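Side-chain contacts in pectate lyase (Bacillus subtilis, PDB 5AMV), which cleaves polygalacturonate by calcium-dependent elimination, releasing oligosaccharides with unsaturated galacturonosyl groups at their non-reducing ends: residues V66-K71 / K118-V123; Y308-G313 / Q321-D326. One frame throughout, in Å; residues are numbered along the deposited sequence.

Interaction 1: V66-K71 / K118-V123; sequences VDDNLK and KARVMV
Arg120 bends twice on its way to Val66 and Asp68: CG stands beside the backbone N (chi1 -53°), and further turns at chi2 and chi3 (-72°) bring the guanidinium round so that its edge faces the 66-71 loop. Asp68 sets CG beside its own backbone N as well, which carries the carboxylate to the arginine although its CB does not point at the arginine. The guanidinium then grips Val66 side-on. NE and NH2 both donate to the single backbone oxygen, Val66 O lying 3.0 Å from Arg120 NE and close to the guanidinium plane. Neither bond is quite straight, as expected when two N-H groups converge on one acceptor. NH2 also donates to the carboxylate, with Asp68 OD1 2.8 Å from Arg120 NH2, the short bond of a salt bridge; NH1 adds a weak bond to the same oxygen. OD1 is met on its anti side, and the carboxylate and guanidinium planes are 43° apart, so this is no flat two-by-two pairing. A water closes the ring, donating to Asp68 OD1 and accepting from Arg120 NH1, with its oxygen 2.9 Å from that NH1. In this conformer, one of two modelled for Arg120, all three nitrogens are engaged at the edge. The loop has its own brace: Asp67 OD1 takes the backbone N of Asn69 (2.8 Å from Asn69 N to Asp67 OD1) and that of Lys71 from opposite faces of its carboxylate. Asn39 ND2, on helix 38-45, is hydrogen-bonded to Asp68 O. An Asx turn, overlaid on a type I beta turn from Asp67 to Leu70, is thus clasped by an arginine from the last turn of helix 105-121, just before strand 122-124 of the parallel beta-helix.

Interaction 2: Y308-G313 / Q321-D326; sequences YAWGIG and QNNVID
The indole of Trp310 meets Asn323 CB at its edge, in plane, with 3.7 Å between Trp310 CZ2 and Asn323 CB. The amide comes in obliquely, its plane 74° from that of the ring, and brings Asn323 ND2 to 3.6 Å from Trp310 CZ2. This is van der Waals contact, for the polar groups look to strand 287-296: Trp310 NE1 is hydrogen-bonded to Tyr295 OH, Asn323 OD1 to Asn293 N and Asn323 ND2 to Val290 O. The two amide bonds probably fix its rotation and satisfy its buried polar atoms. Tyr295 also sets its ring nearly perpendicular to the indole. Beside this pair, Ala309 CB approaches the end of the Ile325 chain, 4.3 Å from Ile325 CD1, a looser apolar touch. An alanine in place of Trp310 is likely to open a gap beside Asn323 and leave Tyr295 OH without its indole partner. The contact packs the start of strand 310-312, with the residue before it, against strand 317-326 across the buried interior of the right-handed parallel beta-helix of polysaccharide lyase family 1, where Asn323 bonds to the backbone of strand 287-296 in the preceding coil.

How the interactions relate
From the N terminus, the chain leaves strand 61-63 and forms the 66-71 loop, then runs through a largely helical excursion before helix 105-121 returns to close interaction 1. Only after that contact is complete does the chain wind on through successive coils of the beta-helix, past the calcium ligands Asp184, Asp223 and Asp227, to interaction 2, whose segments are just 8 residues apart at their closest ends. The two contacts are therefore in series, neither nested nor crossed. Their centres lie 37 Å apart, on opposite sides of the chain's centre: one fastens a surface loop near the early coils, the other packs the interior of a late one.

Interaction 1: V66-K71 / K118-V123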
loop_
_atom_site.group_PDB
_atom_site.type_symbol
_atom_site.label_atom_id
_atom_site.label_comp_id
_atom_site.label_asym_id
_atom_site.label_seq_id
_atom_site.Cartn_x
_atom_site.Cartn_y
_atom_site.Cartn_z
ATOM N N VAL A 66 -17.778 -4.734 10.789
ATOM C CA VAL A 66 -18.675 -5.276 11.842
ATOM C C VAL A 66 -19.177 -4.160 12.713
ATOM O O VAL A 66 -18.542 -3.071 12.824
ATOM C CB VAL A 66 -17.994 -6.366 12.703
ATOM C CG1 VAL A 66 -17.625 -7.606 11.863
ATOM C CG2 VAL A 66 -16.774 -5.839 13.383
ATOM N N ASP A 67 -20.321 -4.411 13.349
ATOM C CA ASP A 67 -20.880 -3.402 14.237
ATOM C C ASP A 67 -20.361 -3.525 15.690
ATOM O O ASP A 67 -19.405 -4.259 15.974
ATOM C CB ASP A 67 -22.415 -3.404 14.116
ATOM C CG ASP A 67 -23.069 -4.663 14.694
ATOM O OD1 ASP A 67 -22.454 -5.416 15.484
ATOM O OD2 ASP A 67 -24.245 -4.913 14.315
ATOM N N ASP A 68 -20.946 -2.753 16.589
ATOM C CA ASP A 68 -20.463 -2.753 17.978
ATOM C C ASP A 68 -20.660 -4.087 18.665
ATOM O O ASP A 68 -20.026 -4.362 19.672
ATOM C CB ASP A 68 -21.119 -1.608 18.777
ATOM C CG ASP A 68 -20.546 -0.262 18.414
ATOM O OD1 ASP A 68 -19.627 -0.197 17.560
ATOM O OD2 ASP A 68 -21.003 0.735 19.006
ATOM N N ASN A 69 -21.536 -4.927 18.120
ATOM C CA ASN A 69 -21.716 -6.272 18.645
ATOM C C ASN A 69 -20.990 -7.328 17.828
ATOM O O ASN A 69 -21.296 -8.523 17.923
ATOM C CB ASN A 69 -23.224 -6.587 18.669
ATOM C CG ASN A 69 -23.992 -5.639 19.581
ATOM O OD1 ASN A 69 -25.045 -5.095 19.213
ATOM N ND2 ASN A 69 -23.447 -5.405 20.760
ATOM N N LEU A 70 -20.067 -6.877 16.961
ATOM C CA LEU A 70 -19.271 -7.762 16.106
ATOM C C LEU A 70 -20.085 -8.498 15.043
ATOM O O LEU A 70 -19.629 -9.491 14.519
ATOM C CB LEU A 70 -18.424 -8.751 16.937
ATOM C CG LEU A 70 -17.579 -8.083 18.040
ATOM C CD1 LEU A 70 -16.822 -9.175 18.746
ATOM C CD2 LEU A 70 -16.624 -7.110 17.348
ATOM N N LYS A 71 -21.271 -7.987 14.722
ATOM C CA LYS A 71 -22.125 -8.549 13.672
ATOM C C LYS A 71 -21.689 -7.991 12.322
ATOM O O LYS A 71 -21.514 -6.791 12.216
ATOM C CB LYS A 71 -23.591 -8.136 13.914
ATOM C CG LYS A 71 -24.222 -8.688 15.186
ATOM C CD LYS A 71 -24.344 -10.204 15.109
ATOM C CE LYS A 71 -25.618 -10.629 14.388
ATOM N NZ LYS A 71 -25.719 -12.117 14.242
ATOM N N LYS A 118 -16.407 4.055 6.174
ATOM C CA LYS A 118 -15.097 4.555 6.689
ATOM C C LYS A 118 -15.036 4.542 8.227
ATOM O O LYS A 118 -13.999 4.215 8.820
ATOM C CB LYS A 118 -14.844 5.957 6.120
ATOM C CG LYS A 118 -13.535 6.629 6.592
ATOM C CD LYS A 118 -13.428 8.062 6.032
ATOM C CE LYS A 118 -12.157 8.737 6.526
ATOM N NZ LYS A 118 -12.389 9.440 7.837
ATOM N N ALA A 119 -16.151 4.905 8.864
ATOM C CA ALA A 119 -16.190 4.955 10.317
ATOM C C ALA A 119 -15.964 3.596 10.943
ATOM O O ALA A 119 -15.485 3.537 12.081
ATOM C CB ALA A 119 -17.495 5.574 10.802
ATOM N N ARG A 120 -16.259 2.519 10.204
ATOM C CA ARG A 120 -15.987 1.164 10.700
ATOM C C ARG A 120 -14.610 0.651 10.288
ATOM O O ARG A 120 -13.905 0.029 11.066
ATOM C CB ARG A 120 -17.053 0.174 10.217
ATOM C CG ARG A 120 -18.485 0.618 10.522
ATOM C CD ARG A 120 -18.578 1.071 11.982
ATOM N NE ARG A 120 -18.495 -0.046 12.916
ATOM C CZ ARG A 120 -18.645 0.087 14.232
ATOM N NH1 ARG A 120 -18.868 1.283 14.744
ATOM N NH2 ARG A 120 -18.589 -0.972 15.029
ATOM N N VAL A 121 -14.233 0.900 9.038
ATOM C CA VAL A 121 -13.060 0.178 8.535
ATOM C C VAL A 121 -11.716 0.864 8.702
ATOM O O VAL A 121 -10.685 0.174 8.692
ATOM C CB VAL A 121 -13.201 -0.178 7.038
ATOM C CG1 VAL A 121 -14.451 -1.045 6.781
ATOM C CG2 VAL A 121 -13.200 1.074 6.143
ATOM N N MET A 122 -11.719 2.195 8.837
ATOM C CA MET A 122 -10.480 2.936 8.954
ATOM C C MET A 122 -10.170 3.210 10.428
ATOM O O MET A 122 -11.014 3.694 11.142
ATOM C CB MET A 122 -10.550 4.235 8.153
ATOM C CG MET A 122 -9.159 4.758 7.791
ATOM S SD MET A 122 -9.267 6.179 6.702
ATOM C CE MET A 122 -10.108 5.541 5.291
ATOM N N VAL A 123 -8.947 2.879 10.858
ATOM C CA VAL A 123 -8.504 3.231 12.227
ATOM C C VAL A 123 -7.136 3.885 12.160
ATOM O O VAL A 123 -6.281 3.461 11.332
ATOM C CB VAL A 123 -8.463 2.015 13.200
ATOM C CG1 VAL A 123 -9.890 1.596 13.528
ATOM C CG2 VAL A 123 -7.587 0.832 12.594
HETATM O O HOH W 1 -18.907 2.346 17.440
#

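Interaction 2: Y308-G313 / Q321-D326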
loop_
_atom_site.group_PDB
_atom_site.type_symbol
_atom_site.label_atom_id
_atom_site.label_comp_id
_atom_site.label_asym_id
_atom_site.label_seq_id
_atom_site.Cartn_x
_atom_site.Cartn_y
_atom_site.Cartn_z
ATOM N N TYR A 308 3.219 -2.727 -15.222
ATOM C CA TYR A 308 4.578 -2.252 -14.978
ATOM C C TYR A 308 4.947 -2.441 -13.520
ATOM O O TYR A 308 4.045 -2.590 -12.688
ATOM C CB TYR A 308 4.757 -0.789 -15.410
ATOM C CG TYR A 308 4.053 0.253 -14.530
ATOM C CD1 TYR A 308 4.691 0.752 -13.386
ATOM C CD2 TYR A 308 2.750 0.754 -14.858
ATOM C CE1 TYR A 308 4.045 1.716 -12.558
ATOM C CE2 TYR A 308 2.107 1.722 -14.045
ATOM C CZ TYR A 308 2.798 2.214 -12.929
ATOM O OH TYR A 308 2.228 3.199 -12.129
ATOM N N ALA A 309 6.253 -2.425 -13.214
ATOM C CA ALA A 309 6.709 -2.483 -11.832
ATOM C C ALA A 309 6.923 -1.084 -11.248
ATOM O O ALA A 309 6.160 -0.637 -10.375
ATOM C CB ALA A 309 8.011 -3.320 -11.729
ATOM N N TRP A 310 7.929 -0.359 -11.755
ATOM C CA TRP A 310 8.274 0.965 -11.194
ATOM C C TRP A 310 7.622 2.100 -11.963
ATOM O O TRP A 310 7.677 2.137 -13.187
ATOM C CB TRP A 310 9.798 1.193 -11.109
ATOM C CG TRP A 310 10.486 0.084 -10.464
ATOM C CD1 TRP A 310 10.008 -0.705 -9.419
ATOM C CD2 TRP A 310 11.789 -0.435 -10.795
ATOM N NE1 TRP A 310 10.931 -1.688 -9.116
ATOM C CE2 TRP A 310 12.029 -1.544 -9.927
ATOM C CE3 TRP A 310 12.768 -0.089 -11.759
ATOM C CZ2 TRP A 310 13.203 -2.303 -9.976
ATOM C CZ3 TRP A 310 13.962 -0.865 -11.794
ATOM C CH2 TRP A 310 14.148 -1.959 -10.917
ATOM N N GLY A 311 6.996 3.031 -11.250
ATOM C CA GLY A 311 6.324 4.144 -11.938
ATOM C C GLY A 311 7.168 5.367 -11.699
ATOM O O GLY A 311 7.315 5.824 -10.556
ATOM N N ILE A 312 7.757 5.885 -12.782
ATOM C CA ILE A 312 8.664 7.038 -12.685
ATOM C C ILE A 312 7.841 8.311 -12.789
ATOM O O ILE A 312 7.568 8.801 -13.901
ATOM C CB ILE A 312 9.746 6.985 -13.809
ATOM C CG1 ILE A 312 10.356 5.574 -13.943
ATOM C CG2 ILE A 312 10.832 8.031 -13.555
ATOM C CD1 ILE A 312 10.837 4.918 -12.631
ATOM N N GLY A 313 7.392 8.813 -11.639
ATOM C CA GLY A 313 6.496 9.985 -11.543
ATOM C C GLY A 313 7.308 11.276 -11.472
ATOM O O GLY A 313 8.540 11.226 -11.379
ATOM N N GLN A 321 18.509 -1.378 -6.889
ATOM C CA GLN A 321 19.623 -2.315 -6.980
ATOM C C GLN A 321 19.176 -3.767 -6.840
ATOM O O GLN A 321 18.471 -4.133 -5.899
ATOM C CB GLN A 321 20.655 -2.062 -5.866
ATOM C CG GLN A 321 21.334 -0.715 -5.961
ATOM C CD GLN A 321 22.175 -0.444 -4.757
ATOM O OE1 GLN A 321 21.661 -0.220 -3.660
ATOM N NE2 GLN A 321 23.497 -0.479 -4.937
ATOM N N ASN A 322 19.688 -4.608 -7.734
ATOM C CA ASN A 322 19.531 -6.044 -7.617
ATOM C C ASN A 322 18.094 -6.544 -7.414
ATOM O O ASN A 322 17.821 -7.342 -6.484
ATOM C CB ASN A 322 20.508 -6.627 -6.598
ATOM C CG ASN A 322 21.973 -6.468 -7.054
ATOM O OD1 ASN A 322 22.237 -5.820 -8.097
ATOM N ND2 ASN A 322 22.891 -7.095 -6.345
ATOM N N ASN A 323 17.212 -6.080 -8.294
ATOM C CA ASN A 323 15.820 -6.497 -8.306
ATOM C C ASN A 323 15.605 -7.469 -9.438
ATOM O O ASN A 323 16.310 -7.389 -10.457
ATOM C CB ASN A 323 14.891 -5.274 -8.505
ATOM C CG ASN A 323 14.970 -4.305 -7.351
ATOM O OD1 ASN A 323 14.422 -4.567 -6.290
ATOM N ND2 ASN A 323 15.717 -3.202 -7.516
ATOM N N VAL A 324 14.621 -8.354 -9.281
ATOM C CA VAL A 324 14.431 -9.457 -10.252
ATOM C C VAL A 324 12.959 -9.465 -10.696
ATOM O O VAL A 324 12.075 -9.503 -9.821
ATOM C CB VAL A 324 14.793 -10.779 -9.543
ATOM C CG1 VAL A 324 14.502 -12.023 -10.484
ATOM C CG2 VAL A 324 16.269 -10.773 -9.161
ATOM N N ILE A 325 12.707 -9.442 -12.017
ATOM C CA ILE A 325 11.363 -9.383 -12.577
ATOM C C ILE A 325 11.172 -10.589 -13.486
ATOM O O ILE A 325 11.906 -10.727 -14.489
ATOM C CB ILE A 325 11.164 -8.048 -13.369
ATOM C CG1 ILE A 325 11.357 -6.842 -12.427
ATOM C CG2 ILE A 325 9.773 -7.985 -13.986
ATOM C CD1 ILE A 325 11.427 -5.511 -13.210
ATOM N N ASP A 326 10.220 -11.465 -13.154
ATOM C CA ASP A 326 9.882 -12.581 -14.040
ATOM C C ASP A 326 8.475 -12.416 -14.613
ATOM O O ASP A 326 7.452 -12.815 -13.991
ATOM C CB ASP A 326 10.002 -13.903 -13.309
ATOM C CG ASP A 326 11.483 -14.323 -13.094
ATOM O OD1 ASP A 326 12.357 -13.835 -13.837
ATOM O OD2 ASP A 326 11.721 -15.116 -12.185
#